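Stringent starvation protein A homolog (Haemophilus influenzae, PDB 3LYK) is a glutathione S-transferase-fold protein that probably forms a complex with the RNA polymerase holoenzyme but not with the core enzyme. Local coordinates at residues W106-E114 and Y156-L167; K129-F139 and V169-I179. All coordinates share one frame; numbering follows the deposited sequence.

Contact 1. Residues W106-E114 and Y156-L167; sequences WYPTLAKAE and YVAPLLWKLKHL
The hydroxyl of Y107 bonds to the backbone carbonyl of Y156, OH to O 2.7 Å. It meets the oxygen on a lone pair, in the carbonyl plane, at a C=O...donor angle of 118°, and the oxygen sits at the edge of the Y107 ring. Q20 of helix 16-27 is a second hydrogen-bond partner of the same hydroxyl. In this kinked turn L160 N bonds weakly to V157 O, not Y156 O, so the hydroxyl takes an oxygen left without its usual i+4 donor. One turn further along, L160 pushes CD1 into the angle between W106 and Y107, 3.8 Å from W106 CB and 3.9 Å from Y107 CD1. L110 carries the middle of the interface: with CG anti to its backbone N (chi1 -180°), it splits its two methyls, CD1 going to L164 CD2 at 3.9 Å and CD2 lying across the K163 chain, 3.8 Å from CD. K163 then bends at its last torsion, and NZ reaches the syn lone pair of E114 OE2 at 3.3 Å, a long salt bridge; the stronger partner of K163 NZ is the backbone O of D14. L167 CD1 closes the end against E114 CG, 3.9 Å away. The two helices, inclined at 23° in the all-helical C-terminal domain of the GST fold, are joined by leucine packing between two polar ends, each of which also ties to the N-terminal domain.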
loop_
_atom_site.group_PDB
_atom_site.type_symbol
_atom_site.label_atom_id
_atom_site.label_comp_id
_atom_site.label_asym_id
_atom_site.label_seq_id
_atom_site.Cartn_x
_atom_site.Cartn_y
_atom_site.Cartn_z
ATOM N N TRP B 106 14.497 3.107 -2.728
ATOM C CA TRP B 106 15.086 3.744 -3.918
ATOM C C TRP B 106 14.413 5.023 -4.349
ATOM O O TRP B 106 15.101 5.984 -4.666
ATOM C CB TRP B 106 15.160 2.780 -5.085
ATOM C CG TRP B 106 16.067 1.631 -4.851
ATOM C CD1 TRP B 106 17.036 1.519 -3.881
ATOM C CD2 TRP B 106 16.154 0.449 -5.638
ATOM N NE1 TRP B 106 17.690 0.317 -4.002
ATOM C CE2 TRP B 106 17.170 -0.358 -5.074
ATOM C CE3 TRP B 106 15.477 -0.009 -6.785
ATOM C CZ2 TRP B 106 17.511 -1.611 -5.601
ATOM C CZ3 TRP B 106 15.819 -1.246 -7.313
ATOM C CH2 TRP B 106 16.823 -2.037 -6.723
ATOM N N TYR B 107 13.076 5.077 -4.339
ATOM C CA TYR B 107 12.367 6.256 -4.808
ATOM C C TYR B 107 12.752 7.595 -4.147
ATOM O O TYR B 107 12.776 8.629 -4.852
ATOM C CB TYR B 107 10.845 6.032 -4.825
ATOM C CG TYR B 107 10.304 5.240 -6.034
ATOM C CD1 TYR B 107 11.072 4.268 -6.671
ATOM C CD2 TYR B 107 9.017 5.487 -6.534
ATOM C CE1 TYR B 107 10.595 3.545 -7.772
ATOM C CE2 TYR B 107 8.516 4.756 -7.634
ATOM C CZ TYR B 107 9.326 3.791 -8.244
ATOM O OH TYR B 107 8.856 3.090 -9.337
ATOM N N PRO B 108 12.977 7.616 -2.797
ATOM C CA PRO B 108 13.353 8.922 -2.205
ATOM C C PRO B 108 14.723 9.400 -2.648
ATOM O O PRO B 108 14.910 10.588 -2.789
ATOM C CB PRO B 108 13.361 8.656 -0.679
ATOM C CG PRO B 108 12.382 7.477 -0.503
ATOM C CD PRO B 108 12.605 6.626 -1.750
ATOM N N THR B 109 15.650 8.478 -2.862
ATOM C CA THR B 109 16.976 8.790 -3.377
ATOM C C THR B 109 16.874 9.362 -4.811
ATOM O O THR B 109 17.523 10.364 -5.149
ATOM C CB THR B 109 17.870 7.552 -3.345
ATOM O OG1 THR B 109 17.788 6.963 -2.056
ATOM C CG2 THR B 109 19.368 7.890 -3.645
ATOM N N LEU B 110 16.020 8.755 -5.630
ATOM C CA LEU B 110 15.745 9.282 -6.964
ATOM C C LEU B 110 15.192 10.685 -6.887
ATOM O O LEU B 110 15.621 11.543 -7.639
ATOM C CB LEU B 110 14.790 8.353 -7.761
ATOM C CG LEU B 110 14.427 8.795 -9.183
ATOM C CD1 LEU B 110 15.693 8.892 -10.072
ATOM C CD2 LEU B 110 13.333 7.875 -9.795
ATOM N N ALA B 111 14.244 10.934 -5.981
ATOM C CA ALA B 111 13.698 12.284 -5.830
ATOM C C ALA B 111 14.778 13.325 -5.409
ATOM O O ALA B 111 14.758 14.467 -5.862
ATOM C CB ALA B 111 12.554 12.303 -4.853
ATOM N N LYS B 112 15.671 12.913 -4.519
ATOM C CA LYS B 112 16.819 13.728 -4.079
ATOM C C LYS B 112 17.678 14.049 -5.318
ATOM O O LYS B 112 18.108 15.201 -5.519
ATOM C CB LYS B 112 17.623 12.904 -3.063
ATOM C CG LYS B 112 18.572 13.658 -2.135
ATOM C CD LYS B 112 19.370 12.669 -1.248
ATOM C CE LYS B 112 20.863 13.016 -1.173
ATOM N NZ LYS B 112 21.664 11.758 -0.962
ATOM N N ALA B 113 17.898 13.029 -6.156
ATOM C CA ALA B 113 18.715 13.166 -7.368
ATOM C C ALA B 113 18.122 14.126 -8.384
ATOM O O ALA B 113 18.833 14.665 -9.197
ATOM C CB ALA B 113 18.997 11.802 -8.014
ATOM N N GLU B 114 16.825 14.359 -8.327
ATOM C CA GLU B 114 16.213 15.296 -9.248
ATOM C C GLU B 114 16.077 16.662 -8.614
ATOM O O GLU B 114 16.148 17.659 -9.307
ATOM C CB GLU B 114 14.824 14.819 -9.680
ATOM C CG GLU B 114 14.801 13.460 -10.346
ATOM C CD GLU B 114 13.377 12.952 -10.579
ATOM O OE1 GLU B 114 12.680 12.633 -9.580
ATOM O OE2 GLU B 114 12.959 12.881 -11.760
ATOM N N TYR B 156 7.631 -0.988 -11.351
ATOM C CA TYR B 156 8.291 -0.106 -10.384
ATOM C C TYR B 156 9.751 0.147 -10.801
ATOM O O TYR B 156 10.248 1.245 -10.645
ATOM C CB TYR B 156 8.285 -0.700 -8.939
ATOM C CG TYR B 156 7.011 -0.440 -8.147
ATOM C CD1 TYR B 156 5.811 -1.062 -8.511
ATOM C CD2 TYR B 156 7.005 0.412 -7.037
ATOM C CE1 TYR B 156 4.636 -0.834 -7.818
ATOM C CE2 TYR B 156 5.795 0.650 -6.311
ATOM C CZ TYR B 156 4.633 0.015 -6.719
ATOM O OH TYR B 156 3.438 0.204 -6.068
ATOM N N VAL B 157 10.451 -0.887 -11.256
ATOM C CA VAL B 157 11.869 -0.738 -11.568
ATOM C C VAL B 157 12.101 0.070 -12.881
ATOM O O VAL B 157 12.922 1.001 -12.892
ATOM C CB VAL B 157 12.600 -2.118 -11.587
ATOM C CG1 VAL B 157 14.071 -1.951 -11.902
ATOM C CG2 VAL B 157 12.447 -2.840 -10.191
ATOM N N ALA B 158 11.383 -0.265 -13.960
ATOM C CA ALA B 158 11.610 0.392 -15.265
ATOM C C ALA B 158 11.477 1.938 -15.260
ATOM O O ALA B 158 12.327 2.596 -15.804
ATOM C CB ALA B 158 10.760 -0.252 -16.412
ATOM N N PRO B 159 10.426 2.512 -14.615
ATOM C CA PRO B 159 10.346 3.956 -14.582
ATOM C C PRO B 159 11.551 4.572 -13.879
ATOM O O PRO B 159 11.944 5.700 -14.202
ATOM C CB PRO B 159 9.061 4.214 -13.769
ATOM C CG PRO B 159 8.204 3.074 -14.143
ATOM C CD PRO B 159 9.183 1.907 -14.098
ATOM N N LEU B 160 12.100 3.850 -12.909
ATOM C CA LEU B 160 13.234 4.362 -12.141
ATOM C C LEU B 160 14.527 4.359 -12.976
ATOM O O LEU B 160 15.284 5.322 -12.942
ATOM C CB LEU B 160 13.436 3.557 -10.861
ATOM C CG LEU B 160 14.693 3.948 -10.082
ATOM C CD1 LEU B 160 14.390 4.006 -8.621
ATOM C CD2 LEU B 160 15.777 2.910 -10.368
ATOM N N LEU B 161 14.762 3.272 -13.709
ATOM C CA LEU B 161 15.902 3.163 -14.614
ATOM C C LEU B 161 15.806 4.178 -15.780
ATOM O O LEU B 161 16.801 4.766 -16.168
ATOM C CB LEU B 161 16.007 1.750 -15.134
ATOM C CG LEU B 161 16.346 0.740 -14.026
ATOM C CD1 LEU B 161 16.362 -0.644 -14.586
ATOM C CD2 LEU B 161 17.744 1.025 -13.350
ATOM N N TRP B 162 14.591 4.384 -16.285
ATOM C CA TRP B 162 14.310 5.353 -17.279
ATOM C C TRP B 162 14.720 6.746 -16.802
ATOM O O TRP B 162 15.392 7.475 -17.537
ATOM C CB TRP B 162 12.835 5.335 -17.615
ATOM C CG TRP B 162 12.447 6.283 -18.717
ATOM C CD1 TRP B 162 11.651 7.421 -18.605
ATOM C CD2 TRP B 162 12.770 6.159 -20.112
ATOM N NE1 TRP B 162 11.460 7.977 -19.847
ATOM C CE2 TRP B 162 12.143 7.243 -20.785
ATOM C CE3 TRP B 162 13.551 5.255 -20.852
ATOM C CZ2 TRP B 162 12.270 7.455 -22.185
ATOM C CZ3 TRP B 162 13.665 5.458 -22.247
ATOM C CH2 TRP B 162 13.017 6.555 -22.889
ATOM N N LYS B 163 14.343 7.109 -15.578
ATOM C CA LYS B 163 14.728 8.407 -15.052
ATOM C C LYS B 163 16.223 8.526 -14.843
ATOM O O LYS B 163 16.793 9.588 -15.149
ATOM C CB LYS B 163 13.976 8.771 -13.782
ATOM C CG LYS B 163 12.571 9.283 -14.094
ATOM C CD LYS B 163 11.867 9.713 -12.831
ATOM C CE LYS B 163 10.495 10.234 -13.114
ATOM N NZ LYS B 163 10.533 11.646 -13.591
ATOM N N LEU B 164 16.851 7.464 -14.335
ATOM C CA LEU B 164 18.292 7.480 -14.122
ATOM C C LEU B 164 19.029 7.651 -15.464
ATOM O O LEU B 164 19.922 8.487 -15.561
ATOM C CB LEU B 164 18.794 6.198 -13.434
ATOM C CG LEU B 164 18.434 6.046 -11.948
ATOM C CD1 LEU B 164 18.956 4.723 -11.446
ATOM C CD2 LEU B 164 19.009 7.231 -11.148
ATOM N N LYS B 165 18.661 6.855 -16.476
ATOM C CA LYS B 165 19.238 7.036 -17.811
ATOM C C LYS B 165 19.215 8.538 -18.230
ATOM O O LYS B 165 20.231 9.059 -18.648
ATOM C CB LYS B 165 18.564 6.157 -18.869
ATOM C CG LYS B 165 19.320 6.107 -20.224
ATOM C CD LYS B 165 18.679 5.122 -21.226
ATOM C CE LYS B 165 19.489 5.035 -22.543
ATOM N NZ LYS B 165 19.355 6.299 -23.359
ATOM N N HIS B 166 18.084 9.215 -18.056
ATOM C CA HIS B 166 17.939 10.597 -18.492
ATOM C C HIS B 166 18.534 11.622 -17.557
ATOM O O HIS B 166 18.507 12.807 -17.843
ATOM C CB HIS B 166 16.477 10.914 -18.856
ATOM C CG HIS B 166 16.021 10.125 -20.038
ATOM N ND1 HIS B 166 15.653 8.798 -19.938
ATOM C CD2 HIS B 166 16.037 10.412 -21.364
ATOM C CE1 HIS B 166 15.396 8.320 -21.147
ATOM N NE2 HIS B 166 15.606 9.285 -22.028
ATOM N N LEU B 167 19.078 11.154 -16.443
ATOM C CA LEU B 167 19.833 12.017 -15.564
ATOM C C LEU B 167 21.326 11.839 -15.806
ATOM O O LEU B 167 22.131 12.435 -15.117
ATOM C CB LEU B 167 19.479 11.756 -14.098
ATOM C CG LEU B 167 18.135 12.324 -13.664
ATOM C CD1 LEU B 167 17.713 11.738 -12.281
ATOM C CD2 LEU B 167 18.187 13.830 -13.611
#

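Contact 2. Residues K129-F139 and V169-I179; sequences KEELLGIAPIF and VEFTGTGSKAI
L133 and F171 lie side by side and point opposite ways, the leucine CD2 lying 3.9 Å from the ring atom CD1. The ring of F171 is layered between methyls of its own segment, I179 CG2 over the centre of one face and V169 CG1 toward the rim of the other. From helix 118-134, K129 O lies at the ring edge, while L132 CB (4.0 Å from CE1) and L133 CD2 approach obliquely. From the same helix K129 runs out fully extended, with CG anti to the backbone N (chi1 -165°), and NZ donates to E170 O at 2.8 Å, tilted 25° from the carbonyl plane. Three residues beyond E170, on the way into helix 176-187 of the GST C-terminal domain, the chain makes a type II turn from G173 to S176. G173 O takes both S176 N and S176 OG, while G175 occupies the N-cap position. Its lack of a side chain lets A136 CB come down on G175 CA, 3.2 Å apart, which is tight. Past the end of helix 118-134, F139 crosses I179 at about a right angle: I179 CD1 meets F139 CE2 at 3.5 Å, obliquely to the ring. A178 CB packs on F139 CB at 3.8 Å, and A178 O lies over one face of the ring, opposite I138 CG2. F145 also touches F139, and the Y182 ring meets it at about 40° between planes.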
loop_
_atom_site.group_PDB
_atom_site.type_symbol
_atom_site.label_atom_id
_atom_site.label_comp_id
_atom_site.label_asym_id
_atom_site.label_seq_id
_atom_site.Cartn_x
_atom_site.Cartn_y
_atom_site.Cartn_z
ATOM N N LYS B 129 23.359 4.286 -8.271
ATOM C CA LYS B 129 24.280 3.554 -9.130
ATOM C C LYS B 129 24.946 2.362 -8.417
ATOM O O LYS B 129 24.907 1.230 -8.922
ATOM C CB LYS B 129 25.329 4.514 -9.704
ATOM C CG LYS B 129 26.114 3.957 -10.868
ATOM C CD LYS B 129 26.909 5.032 -11.554
ATOM C CE LYS B 129 27.433 4.491 -12.851
ATOM N NZ LYS B 129 28.064 5.588 -13.620
ATOM N N GLU B 130 25.530 2.603 -7.243
ATOM C CA GLU B 130 26.152 1.509 -6.486
ATOM C C GLU B 130 25.123 0.412 -6.162
ATOM O O GLU B 130 25.356 -0.774 -6.437
ATOM C CB GLU B 130 26.777 2.008 -5.190
ATOM C CG GLU B 130 28.075 2.790 -5.340
ATOM C CD GLU B 130 28.597 3.323 -3.991
ATOM O OE1 GLU B 130 29.715 2.918 -3.580
ATOM O OE2 GLU B 130 27.881 4.135 -3.338
ATOM N N GLU B 131 23.982 0.821 -5.603
ATOM C CA GLU B 131 22.926 -0.123 -5.228
ATOM C C GLU B 131 22.399 -0.981 -6.372
ATOM O O GLU B 131 22.250 -2.194 -6.226
ATOM C CB GLU B 131 21.788 0.599 -4.526
ATOM C CG GLU B 131 21.916 0.522 -3.015
ATOM C CD GLU B 131 21.362 1.739 -2.302
ATOM O OE1 GLU B 131 20.658 2.574 -2.937
ATOM O OE2 GLU B 131 21.638 1.859 -1.090
ATOM N N LEU B 132 22.121 -0.356 -7.514
ATOM C CA LEU B 132 21.674 -1.114 -8.670
ATOM C C LEU B 132 22.749 -2.087 -9.192
ATOM O O LEU B 132 22.451 -3.246 -9.504
ATOM C CB LEU B 132 21.141 -0.179 -9.759
ATOM C CG LEU B 132 19.728 0.335 -9.420
ATOM C CD1 LEU B 132 19.468 1.669 -10.037
ATOM C CD2 LEU B 132 18.650 -0.675 -9.822
ATOM N N LEU B 133 23.997 -1.632 -9.251
ATOM C CA LEU B 133 25.098 -2.541 -9.580
ATOM C C LEU B 133 25.164 -3.713 -8.581
ATOM O O LEU B 133 25.269 -4.871 -8.983
ATOM C CB LEU B 133 26.443 -1.793 -9.721
ATOM C CG LEU B 133 26.615 -1.029 -11.055
ATOM C CD1 LEU B 133 27.951 -0.273 -11.097
ATOM C CD2 LEU B 133 26.474 -1.934 -12.311
ATOM N N GLY B 134 25.022 -3.404 -7.293
ATOM C CA GLY B 134 24.984 -4.413 -6.234
ATOM C C GLY B 134 23.975 -5.535 -6.427
ATOM O O GLY B 134 24.253 -6.680 -6.076
ATOM N N ILE B 135 22.809 -5.230 -6.995
ATOM C CA ILE B 135 21.797 -6.286 -7.223
ATOM C C ILE B 135 21.866 -6.970 -8.593
ATOM O O ILE B 135 21.041 -7.820 -8.918
ATOM C CB ILE B 135 20.343 -5.853 -6.827
ATOM C CG1 ILE B 135 19.887 -4.591 -7.570
ATOM C CG2 ILE B 135 20.258 -5.644 -5.323
ATOM C CD1 ILE B 135 19.402 -4.843 -8.970
ATOM N N ALA B 136 22.890 -6.632 -9.369
ATOM C CA ALA B 136 23.132 -7.287 -10.652
ATOM C C ALA B 136 23.022 -8.830 -10.659
ATOM O O ALA B 136 22.477 -9.394 -11.599
ATOM C CB ALA B 136 24.486 -6.856 -11.207
ATOM N N PRO B 137 23.551 -9.516 -9.622
ATOM C CA PRO B 137 23.463 -10.985 -9.619
ATOM C C PRO B 137 22.038 -11.527 -9.797
ATOM O O PRO B 137 21.854 -12.620 -10.313
ATOM C CB PRO B 137 24.010 -11.358 -8.232
ATOM C CG PRO B 137 25.007 -10.274 -7.941
ATOM C CD PRO B 137 24.336 -9.023 -8.470
ATOM N N ILE B 138 21.049 -10.755 -9.372
ATOM C CA ILE B 138 19.633 -11.055 -9.596
ATOM C C ILE B 138 19.295 -11.610 -10.991
ATOM O O ILE B 138 18.519 -12.561 -11.110
ATOM C CB ILE B 138 18.789 -9.806 -9.258
ATOM C CG1 ILE B 138 18.373 -9.841 -7.789
ATOM C CG2 ILE B 138 17.569 -9.684 -10.136
ATOM C CD1 ILE B 138 19.490 -9.555 -6.789
ATOM N N PHE B 139 19.906 -11.050 -12.037
ATOM C CA PHE B 139 19.559 -11.426 -13.412
ATOM C C PHE B 139 20.220 -12.702 -13.956
ATOM O O PHE B 139 19.745 -13.283 -14.935
ATOM C CB PHE B 139 19.799 -10.254 -14.350
ATOM C CG PHE B 139 19.103 -8.991 -13.925
ATOM C CD1 PHE B 139 17.744 -8.793 -14.213
ATOM C CD2 PHE B 139 19.803 -7.989 -13.239
ATOM C CE1 PHE B 139 17.102 -7.609 -13.806
ATOM C CE2 PHE B 139 19.179 -6.803 -12.850
ATOM C CZ PHE B 139 17.831 -6.610 -13.128
ATOM N N VAL B 169 23.153 8.850 -15.778
ATOM C CA VAL B 169 23.716 7.579 -15.313
ATOM C C VAL B 169 24.037 6.649 -16.487
ATOM O O VAL B 169 23.222 6.461 -17.382
ATOM C CB VAL B 169 22.733 6.885 -14.329
ATOM C CG1 VAL B 169 23.259 5.509 -13.872
ATOM C CG2 VAL B 169 22.532 7.770 -13.160
ATOM N N GLU B 170 25.231 6.071 -16.471
ATOM C CA GLU B 170 25.685 5.111 -17.490
ATOM C C GLU B 170 26.339 3.967 -16.729
ATOM O O GLU B 170 27.215 4.200 -15.920
ATOM C CB GLU B 170 26.687 5.781 -18.457
ATOM C CG GLU B 170 26.050 6.896 -19.355
ATOM C CD GLU B 170 27.036 7.582 -20.348
ATOM O OE1 GLU B 170 28.238 7.234 -20.367
ATOM O OE2 GLU B 170 26.603 8.480 -21.116
ATOM N N PHE B 171 25.900 2.735 -16.955
ATOM C CA PHE B 171 26.380 1.617 -16.140
ATOM C C PHE B 171 27.623 0.983 -16.770
ATOM O O PHE B 171 27.596 0.541 -17.916
ATOM C CB PHE B 171 25.271 0.574 -15.884
ATOM C CG PHE B 171 24.136 1.075 -15.003
ATOM C CD1 PHE B 171 24.208 0.972 -13.610
ATOM C CD2 PHE B 171 23.002 1.656 -15.566
ATOM C CE1 PHE B 171 23.156 1.441 -12.788
ATOM C CE2 PHE B 171 21.946 2.132 -14.763
ATOM C CZ PHE B 171 22.019 2.018 -13.369
ATOM N N THR B 172 28.719 0.973 -16.015
ATOM C CA THR B 172 29.965 0.318 -16.438
ATOM C C THR B 172 30.539 -0.477 -15.258
ATOM O O THR B 172 30.200 -0.214 -14.085
ATOM C CB THR B 172 31.030 1.342 -16.976
ATOM O OG1 THR B 172 31.342 2.293 -15.951
ATOM C CG2 THR B 172 30.525 2.093 -18.234
ATOM N N GLY B 173 31.385 -1.457 -15.563
ATOM C CA GLY B 173 31.974 -2.299 -14.516
ATOM C C GLY B 173 31.097 -3.485 -14.143
ATOM O O GLY B 173 30.212 -3.882 -14.917
ATOM N N THR B 174 31.328 -4.030 -12.944
ATOM C CA THR B 174 30.764 -5.329 -12.548
ATOM C C THR B 174 29.270 -5.267 -12.223
ATOM O O THR B 174 28.827 -4.551 -11.306
ATOM C CB THR B 174 31.559 -6.001 -11.384
ATOM O OG1 THR B 174 32.947 -6.033 -11.727
ATOM C CG2 THR B 174 31.072 -7.456 -11.138
ATOM N N GLY B 175 28.517 -6.049 -12.989
ATOM C CA GLY B 175 27.075 -6.042 -12.922
ATOM C C GLY B 175 26.405 -5.220 -14.020
ATOM O O GLY B 175 25.162 -5.255 -14.143
ATOM N N SER B 176 27.199 -4.499 -14.825
ATOM C CA SER B 176 26.601 -3.601 -15.800
ATOM C C SER B 176 26.018 -4.311 -17.023
ATOM O O SER B 176 25.078 -3.814 -17.631
ATOM C CB SER B 176 27.531 -2.437 -16.153
ATOM O OG SER B 176 28.619 -2.857 -16.955
ATOM N N LYS B 177 26.529 -5.486 -17.366
ATOM C CA LYS B 177 25.957 -6.249 -18.489
ATOM C C LYS B 177 24.504 -6.710 -18.260
ATOM O O LYS B 177 23.650 -6.595 -19.155
ATOM C CB LYS B 177 26.833 -7.457 -18.857
ATOM C CG LYS B 177 27.728 -7.210 -20.069
ATOM C CD LYS B 177 29.040 -7.996 -19.947
ATOM C CE LYS B 177 30.261 -7.074 -20.117
ATOM N NZ LYS B 177 31.543 -7.846 -20.076
ATOM N N ALA B 178 24.245 -7.260 -17.073
ATOM C CA ALA B 178 22.895 -7.667 -16.679
ATOM C C ALA B 178 21.907 -6.474 -16.603
ATOM O O ALA B 178 20.779 -6.594 -17.049
ATOM C CB ALA B 178 22.933 -8.448 -15.358
ATOM N N ILE B 179 22.339 -5.335 -16.073
ATOM C CA ILE B 179 21.477 -4.139 -15.989
ATOM C C ILE B 179 21.107 -3.563 -17.389
ATOM O O ILE B 179 19.940 -3.230 -17.648
ATOM C CB ILE B 179 22.080 -3.020 -15.107
ATOM C CG1 ILE B 179 22.533 -3.536 -13.744
ATOM C CG2 ILE B 179 21.055 -1.934 -14.855
ATOM C CD1 ILE B 179 21.375 -4.098 -12.828
#

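Both contacts lie in the helical C-terminal domain, with their centres 14 Å apart and on the same side of the chain's centre. Their segments alternate along the chain: 106-114, then 129-139, 156-167 and 169-179, so the contacts interleave, tying the domain's helices through segments 30 or more residues apart. Helices 89-115, 118-134 and 152-165 follow one another, and L132 of contact 2 joins the two sites, packing on W106, L161 and L164 of contact 1. A probable hydrogen bond from V169 N to L164 O links them where helix 152-165 runs out. Contact 1 lies nearer the chain's centre, beside helix 16-27 of the N-terminal domain; contact 2 extends the helical packing outward to helix 176-187.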